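Local coordinates for aromatic amino acid aminotransferase I (Candida albicans WO-1, PDB 6HNU), which probably transfers the amino group of aromatic L-amino acids to 2-oxoglutarate, using pyridoxal 5'-phosphate as cofactor, at residues B[251-264]-B[359-372]. Numbering follows the deposited sequence.
Sequences FLQMETYTKDKAAR and LRAEYTHKRDVAID
E255 meets R360 and R264 meets D372 where the loop that follows strand 242-246, in the large mixed sheet of this fold type I aminotransferase, runs beside the long helix 334-377. Apolar contacts dominate the end nearer the cofactor. CD2 of L252 sits over the centre of the Y363 ring, a CH-pi contact 3.8 Å from the centroid, and also touches CD2 of L359; L252 itself packs near Y249 of the cofactor site, while Y363 also meets L49 of the second subunit. M254 passes T364 in the opposite direction, its SD 3.3 Å from CB of R367. Farther along, CG2 of I371 rests on one face of the Y257 ring.

Three arginines supply most of the polar grip. R360 reaches out straight and meets the E255 carboxylate side-on: NE bonds OE2 (2.8 Å) and NH2 bonds OE1, both from above the carboxylate plane, which stands 76° from the guanidinium. OE2 also accepts from the backbone N of V269. R367 kinks twice, at its second and third torsions (-77° and -42°), laying one guanidinium face against CB of Y257, which sits over its centre; NH1 and NH2 converge on the backbone O of E255, NE and NH1 share OD1 of D368, and NH2 also reaches the carbonyl of P388. The backbone N of E255 donates to OG1 of T364 (3.1 Å), whose hydroxyl donates in turn to the helix carbonyl of R360.

R264 pairs end-on with D372, each oxygen using its syn lone pair, while NE and NH1 hold the carbonyl of T258. NZ of K261 adds a long salt bridge to OD2 of D372. OD1 of D372, 2.9 Å from NH1 of R264, also takes the hydroxyl of Y257, whose OH arrives nearly along the C-O axis at 2.6 Å.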
loop_
_atom_site.group_PDB
_atom_site.type_symbol
_atom_site.label_atom_id
_atom_site.label_comp_id
_atom_site.label_asym_id
_atom_site.label_seq_id
_atom_site.Cartn_x
_atom_site.Cartn_y
_atom_site.Cartn_z
ATOM N N PHE B 251 9.807 -20.438 3.005
ATOM C CA PHE B 251 10.329 -21.288 1.913
ATOM C C PHE B 251 11.854 -21.132 1.850
ATOM O O PHE B 251 12.457 -21.577 0.865
ATOM C CB PHE B 251 9.544 -21.017 0.622
ATOM C CG PHE B 251 8.193 -21.681 0.639
ATOM C CD1 PHE B 251 8.086 -23.052 0.839
ATOM C CD2 PHE B 251 7.032 -20.934 0.570
ATOM C CE1 PHE B 251 6.848 -23.661 0.917
ATOM C CE2 PHE B 251 5.785 -21.551 0.667
ATOM C CZ PHE B 251 5.702 -22.915 0.825
ATOM N N LEU B 252 12.479 -20.545 2.893
ATOM C CA LEU B 252 13.952 -20.600 3.046
ATOM C C LEU B 252 14.286 -21.703 4.048
ATOM O O LEU B 252 15.430 -21.720 4.546
ATOM C CB LEU B 252 14.499 -19.242 3.498
ATOM C CG LEU B 252 14.105 -18.057 2.613
ATOM C CD1 LEU B 252 14.864 -16.812 3.005
ATOM C CD2 LEU B 252 14.332 -18.358 1.142
ATOM N N GLN B 253 13.355 -22.625 4.315
ATOM C CA GLN B 253 13.712 -23.891 5.007
ATOM C C GLN B 253 14.816 -24.619 4.222
ATOM O O GLN B 253 14.879 -24.518 2.970
ATOM C CB GLN B 253 12.488 -24.746 5.278
ATOM C CG GLN B 253 11.630 -24.143 6.384
ATOM C CD GLN B 253 10.343 -24.885 6.576
ATOM O OE1 GLN B 253 10.314 -25.996 7.090
ATOM N NE2 GLN B 253 9.248 -24.310 6.086
ATOM N N MET B 254 15.679 -25.324 4.962
ATOM C CA MET B 254 16.884 -25.955 4.400
ATOM C C MET B 254 16.979 -27.380 4.932
ATOM O O MET B 254 16.335 -27.699 5.937
ATOM C CB MET B 254 18.144 -25.174 4.789
ATOM C CG MET B 254 18.209 -23.808 4.147
ATOM S SD MET B 254 19.517 -22.754 4.812
ATOM C CE MET B 254 18.880 -22.589 6.486
ATOM N N GLU B 255 17.849 -28.159 4.296
ATOM C CA GLU B 255 18.300 -29.470 4.815
ATOM C C GLU B 255 18.967 -29.207 6.169
ATOM O O GLU B 255 19.575 -28.126 6.316
ATOM C CB GLU B 255 19.245 -30.140 3.811
ATOM C CG GLU B 255 18.676 -30.291 2.409
ATOM C CD GLU B 255 17.305 -30.931 2.260
ATOM O OE1 GLU B 255 16.819 -31.580 3.224
ATOM O OE2 GLU B 255 16.709 -30.747 1.160
ATOM N N THR B 256 18.753 -30.087 7.141
ATOM C CA THR B 256 19.461 -30.069 8.448
ATOM C C THR B 256 20.977 -30.019 8.202
ATOM O O THR B 256 21.502 -30.732 7.296
ATOM C CB THR B 256 19.069 -31.258 9.324
ATOM O OG1 THR B 256 17.654 -31.179 9.463
ATOM C CG2 THR B 256 19.711 -31.205 10.695
ATOM N N TYR B 257 21.680 -29.174 8.946
ATOM C CA TYR B 257 23.142 -29.009 8.785
ATOM C C TYR B 257 23.822 -30.248 9.367
ATOM O O TYR B 257 23.382 -30.732 10.410
ATOM C CB TYR B 257 23.656 -27.739 9.467
ATOM C CG TYR B 257 25.157 -27.603 9.506
ATOM C CD1 TYR B 257 25.856 -27.042 8.456
ATOM C CD2 TYR B 257 25.878 -28.034 10.617
ATOM C CE1 TYR B 257 27.239 -26.919 8.491
ATOM C CE2 TYR B 257 27.256 -27.910 10.673
ATOM C CZ TYR B 257 27.940 -27.346 9.613
ATOM O OH TYR B 257 29.301 -27.206 9.652
ATOM N N THR B 258 24.846 -30.726 8.683
ATOM C CA THR B 258 25.769 -31.782 9.184
ATOM C C THR B 258 27.209 -31.291 8.971
ATOM O O THR B 258 27.444 -30.670 7.927
ATOM C CB THR B 258 25.511 -33.106 8.452
ATOM O OG1 THR B 258 26.426 -34.079 8.952
ATOM C CG2 THR B 258 25.717 -32.987 6.961
ATOM N N LYS B 259 28.139 -31.582 9.891
ATOM C CA LYS B 259 29.587 -31.264 9.699
ATOM C C LYS B 259 30.156 -32.180 8.600
ATOM O O LYS B 259 31.083 -31.741 7.868
ATOM C CB LYS B 259 30.366 -31.396 11.011
ATOM C CG LYS B 259 29.908 -30.492 12.149
ATOM C CD LYS B 259 30.147 -31.098 13.519
ATOM C CE LYS B 259 30.627 -30.104 14.556
ATOM N NZ LYS B 259 31.938 -29.522 14.184
ATOM N N ASP B 260 29.589 -33.382 8.456
ATOM C CA ASP B 260 30.047 -34.424 7.493
ATOM C C ASP B 260 29.761 -33.959 6.068
ATOM O O ASP B 260 28.687 -34.315 5.530
ATOM C CB ASP B 260 29.379 -35.777 7.768
ATOM C CG ASP B 260 29.783 -36.902 6.819
ATOM O OD1 ASP B 260 30.717 -36.688 5.995
ATOM O OD2 ASP B 260 29.157 -37.995 6.912
ATOM N N LYS B 261 30.700 -33.228 5.470
ATOM C CA LYS B 261 30.534 -32.646 4.115
ATOM C C LYS B 261 30.059 -33.733 3.137
ATOM O O LYS B 261 29.156 -33.440 2.324
ATOM C CB LYS B 261 31.830 -31.980 3.649
ATOM C CG LYS B 261 32.266 -30.756 4.452
ATOM C CD LYS B 261 33.504 -30.095 3.869
ATOM C CE LYS B 261 33.764 -28.696 4.389
ATOM N NZ LYS B 261 34.044 -28.698 5.844
ATOM N N ALA B 262 30.626 -34.946 3.216
ATOM C CA ALA B 262 30.381 -36.053 2.256
ATOM C C ALA B 262 28.901 -36.480 2.266
ATOM O O ALA B 262 28.437 -36.981 1.218
ATOM C CB ALA B 262 31.303 -37.216 2.553
ATOM N N ALA B 263 28.176 -36.270 3.377
ATOM C CA ALA B 263 26.763 -36.690 3.555
ATOM C C ALA B 263 25.773 -35.696 2.919
ATOM O O ALA B 263 24.584 -35.990 2.924
ATOM C CB ALA B 263 26.478 -36.861 5.027
ATOM N N ARG B 264 26.217 -34.561 2.385
ATOM C CA ARG B 264 25.316 -33.400 2.141
ATOM C C ARG B 264 24.505 -33.595 0.851
ATOM O O ARG B 264 23.290 -33.334 0.889
ATOM C CB ARG B 264 26.094 -32.084 2.137
ATOM C CG ARG B 264 26.479 -31.624 3.533
ATOM C CD ARG B 264 27.347 -30.381 3.538
ATOM N NE ARG B 264 27.714 -30.043 4.908
ATOM C CZ ARG B 264 28.639 -29.152 5.236
ATOM N NH1 ARG B 264 28.918 -28.933 6.508
ATOM N NH2 ARG B 264 29.331 -28.540 4.302
ATOM N N LEU B 359 15.063 -23.062 -4.550
ATOM C CA LEU B 359 15.339 -22.051 -3.498
ATOM C C LEU B 359 15.912 -22.753 -2.255
ATOM O O LEU B 359 16.944 -22.281 -1.752
ATOM C CB LEU B 359 14.045 -21.272 -3.244
ATOM C CG LEU B 359 14.145 -20.034 -2.360
ATOM C CD1 LEU B 359 15.070 -18.989 -2.968
ATOM C CD2 LEU B 359 12.755 -19.424 -2.148
ATOM N N ARG B 360 15.282 -23.823 -1.778
ATOM C CA ARG B 360 15.778 -24.696 -0.684
ATOM C C ARG B 360 17.232 -25.128 -0.939
ATOM O O ARG B 360 18.056 -24.934 -0.041
ATOM C CB ARG B 360 14.847 -25.890 -0.514
ATOM C CG ARG B 360 15.303 -26.887 0.545
ATOM C CD ARG B 360 14.351 -28.055 0.594
ATOM N NE ARG B 360 14.582 -28.995 1.681
ATOM C CZ ARG B 360 14.027 -28.906 2.883
ATOM N NH1 ARG B 360 13.221 -27.899 3.177
ATOM N NH2 ARG B 360 14.309 -29.814 3.791
ATOM N N ALA B 361 17.540 -25.704 -2.105
ATOM C CA ALA B 361 18.906 -26.182 -2.445
ATOM C C ALA B 361 19.907 -25.018 -2.342
ATOM O O ALA B 361 20.973 -25.181 -1.663
ATOM C CB ALA B 361 18.925 -26.809 -3.824
ATOM N N GLU B 362 19.608 -23.872 -2.942
ATOM C CA GLU B 362 20.549 -22.714 -2.951
ATOM C C GLU B 362 20.820 -22.218 -1.527
ATOM O O GLU B 362 22.014 -21.991 -1.208
ATOM C CB GLU B 362 19.999 -21.512 -3.713
ATOM C CG GLU B 362 19.735 -21.778 -5.167
ATOM C CD GLU B 362 20.993 -22.038 -5.965
ATOM O OE1 GLU B 362 22.045 -21.461 -5.606
ATOM O OE2 GLU B 362 20.899 -22.791 -6.951
ATOM N N TYR B 363 19.778 -21.979 -0.722
ATOM C CA TYR B 363 19.931 -21.526 0.694
ATOM C C TYR B 363 20.654 -22.587 1.526
ATOM O O TYR B 363 21.538 -22.161 2.319
ATOM C CB TYR B 363 18.597 -21.099 1.315
ATOM C CG TYR B 363 18.300 -19.658 0.990
ATOM C CD1 TYR B 363 17.855 -19.291 -0.255
ATOM C CD2 TYR B 363 18.567 -18.648 1.900
ATOM C CE1 TYR B 363 17.619 -17.975 -0.592
ATOM C CE2 TYR B 363 18.342 -17.322 1.582
ATOM C CZ TYR B 363 17.841 -16.980 0.345
ATOM O OH TYR B 363 17.634 -15.692 -0.029
ATOM N N THR B 364 20.332 -23.873 1.391
ATOM C CA THR B 364 21.044 -24.982 2.099
ATOM C C THR B 364 22.554 -24.839 1.902
ATOM O O THR B 364 23.296 -24.875 2.915
ATOM C CB THR B 364 20.548 -26.354 1.628
ATOM O OG1 THR B 364 19.191 -26.508 2.058
ATOM C CG2 THR B 364 21.402 -27.475 2.172
ATOM N N HIS B 365 22.987 -24.581 0.678
ATOM C CA HIS B 365 24.441 -24.492 0.362
ATOM C C HIS B 365 25.039 -23.248 1.031
ATOM O O HIS B 365 26.131 -23.388 1.659
ATOM C CB HIS B 365 24.705 -24.553 -1.140
ATOM C CG HIS B 365 26.162 -24.430 -1.448
ATOM N ND1 HIS B 365 27.090 -25.312 -0.928
ATOM C CD2 HIS B 365 26.847 -23.527 -2.175
ATOM C CE1 HIS B 365 28.295 -24.940 -1.313
ATOM N NE2 HIS B 365 28.174 -23.848 -2.073
ATOM N N LYS B 366 24.366 -22.088 0.925
ATOM C CA LYS B 366 24.816 -20.807 1.544
ATOM C C LYS B 366 25.009 -21.005 3.040
ATOM O O LYS B 366 26.055 -20.567 3.543
ATOM C CB LYS B 366 23.812 -19.675 1.336
ATOM C CG LYS B 366 23.659 -19.204 -0.097
ATOM C CD LYS B 366 22.611 -18.124 -0.224
ATOM C CE LYS B 366 22.184 -17.906 -1.658
ATOM N NZ LYS B 366 23.307 -17.463 -2.509
ATOM N N ARG B 367 24.038 -21.622 3.702
ATOM C CA ARG B 367 24.058 -21.922 5.149
ATOM C C ARG B 367 25.253 -22.843 5.492
ATOM O O ARG B 367 25.951 -22.579 6.522
ATOM C CB ARG B 367 22.726 -22.542 5.556
ATOM C CG ARG B 367 22.620 -22.873 7.033
ATOM C CD ARG B 367 23.343 -24.117 7.522
ATOM N NE ARG B 367 23.205 -25.263 6.614
ATOM C CZ ARG B 367 22.149 -26.059 6.551
ATOM N NH1 ARG B 367 22.138 -27.098 5.716
ATOM N NH2 ARG B 367 21.116 -25.849 7.348
ATOM N N ASP B 368 25.507 -23.883 4.682
ATOM C CA ASP B 368 26.616 -24.835 4.970
ATOM C C ASP B 368 27.936 -24.070 4.932
ATOM O O ASP B 368 28.769 -24.290 5.833
ATOM C CB ASP B 368 26.658 -25.968 3.950
ATOM C CG ASP B 368 25.468 -26.893 4.022
ATOM O OD1 ASP B 368 24.841 -26.978 5.114
ATOM O OD2 ASP B 368 25.193 -27.528 2.978
ATOM N N VAL B 369 28.109 -23.182 3.959
ATOM C CA VAL B 369 29.374 -22.433 3.747
ATOM C C VAL B 369 29.569 -21.455 4.912
ATOM O O VAL B 369 30.705 -21.365 5.463
ATOM C CB VAL B 369 29.370 -21.752 2.370
ATOM C CG1 VAL B 369 30.424 -20.654 2.243
ATOM C CG2 VAL B 369 29.536 -22.806 1.281
ATOM N N ALA B 370 28.505 -20.749 5.293
ATOM C CA ALA B 370 28.499 -19.818 6.443
ATOM C C ALA B 370 28.917 -20.548 7.713
ATOM O O ALA B 370 29.854 -20.068 8.366
ATOM C CB ALA B 370 27.142 -19.183 6.605
ATOM N N ILE B 371 28.248 -21.634 8.063
ATOM C CA ILE B 371 28.415 -22.325 9.363
ATOM C C ILE B 371 29.751 -23.081 9.393
ATOM O O ILE B 371 30.394 -23.116 10.474
ATOM C CB ILE B 371 27.227 -23.239 9.642
ATOM C CG1 ILE B 371 25.924 -22.429 9.691
ATOM C CG2 ILE B 371 27.450 -24.051 10.912
ATOM C CD1 ILE B 371 25.933 -21.258 10.672
ATOM N N ASP B 372 30.155 -23.686 8.281
ATOM C CA ASP B 372 31.536 -24.237 8.148
ATOM C C ASP B 372 32.560 -23.130 8.459
ATOM O O ASP B 372 33.556 -23.411 9.148
ATOM C CB ASP B 372 31.771 -24.788 6.739
ATOM C CG ASP B 372 31.081 -26.100 6.440
ATOM O OD1 ASP B 372 30.505 -26.695 7.365
ATOM O OD2 ASP B 372 31.131 -26.514 5.263
HETATM O O HOH W 1 12.482 -25.391 2.012
HETATM O O HOH W 2 25.231 -29.401 5.780
#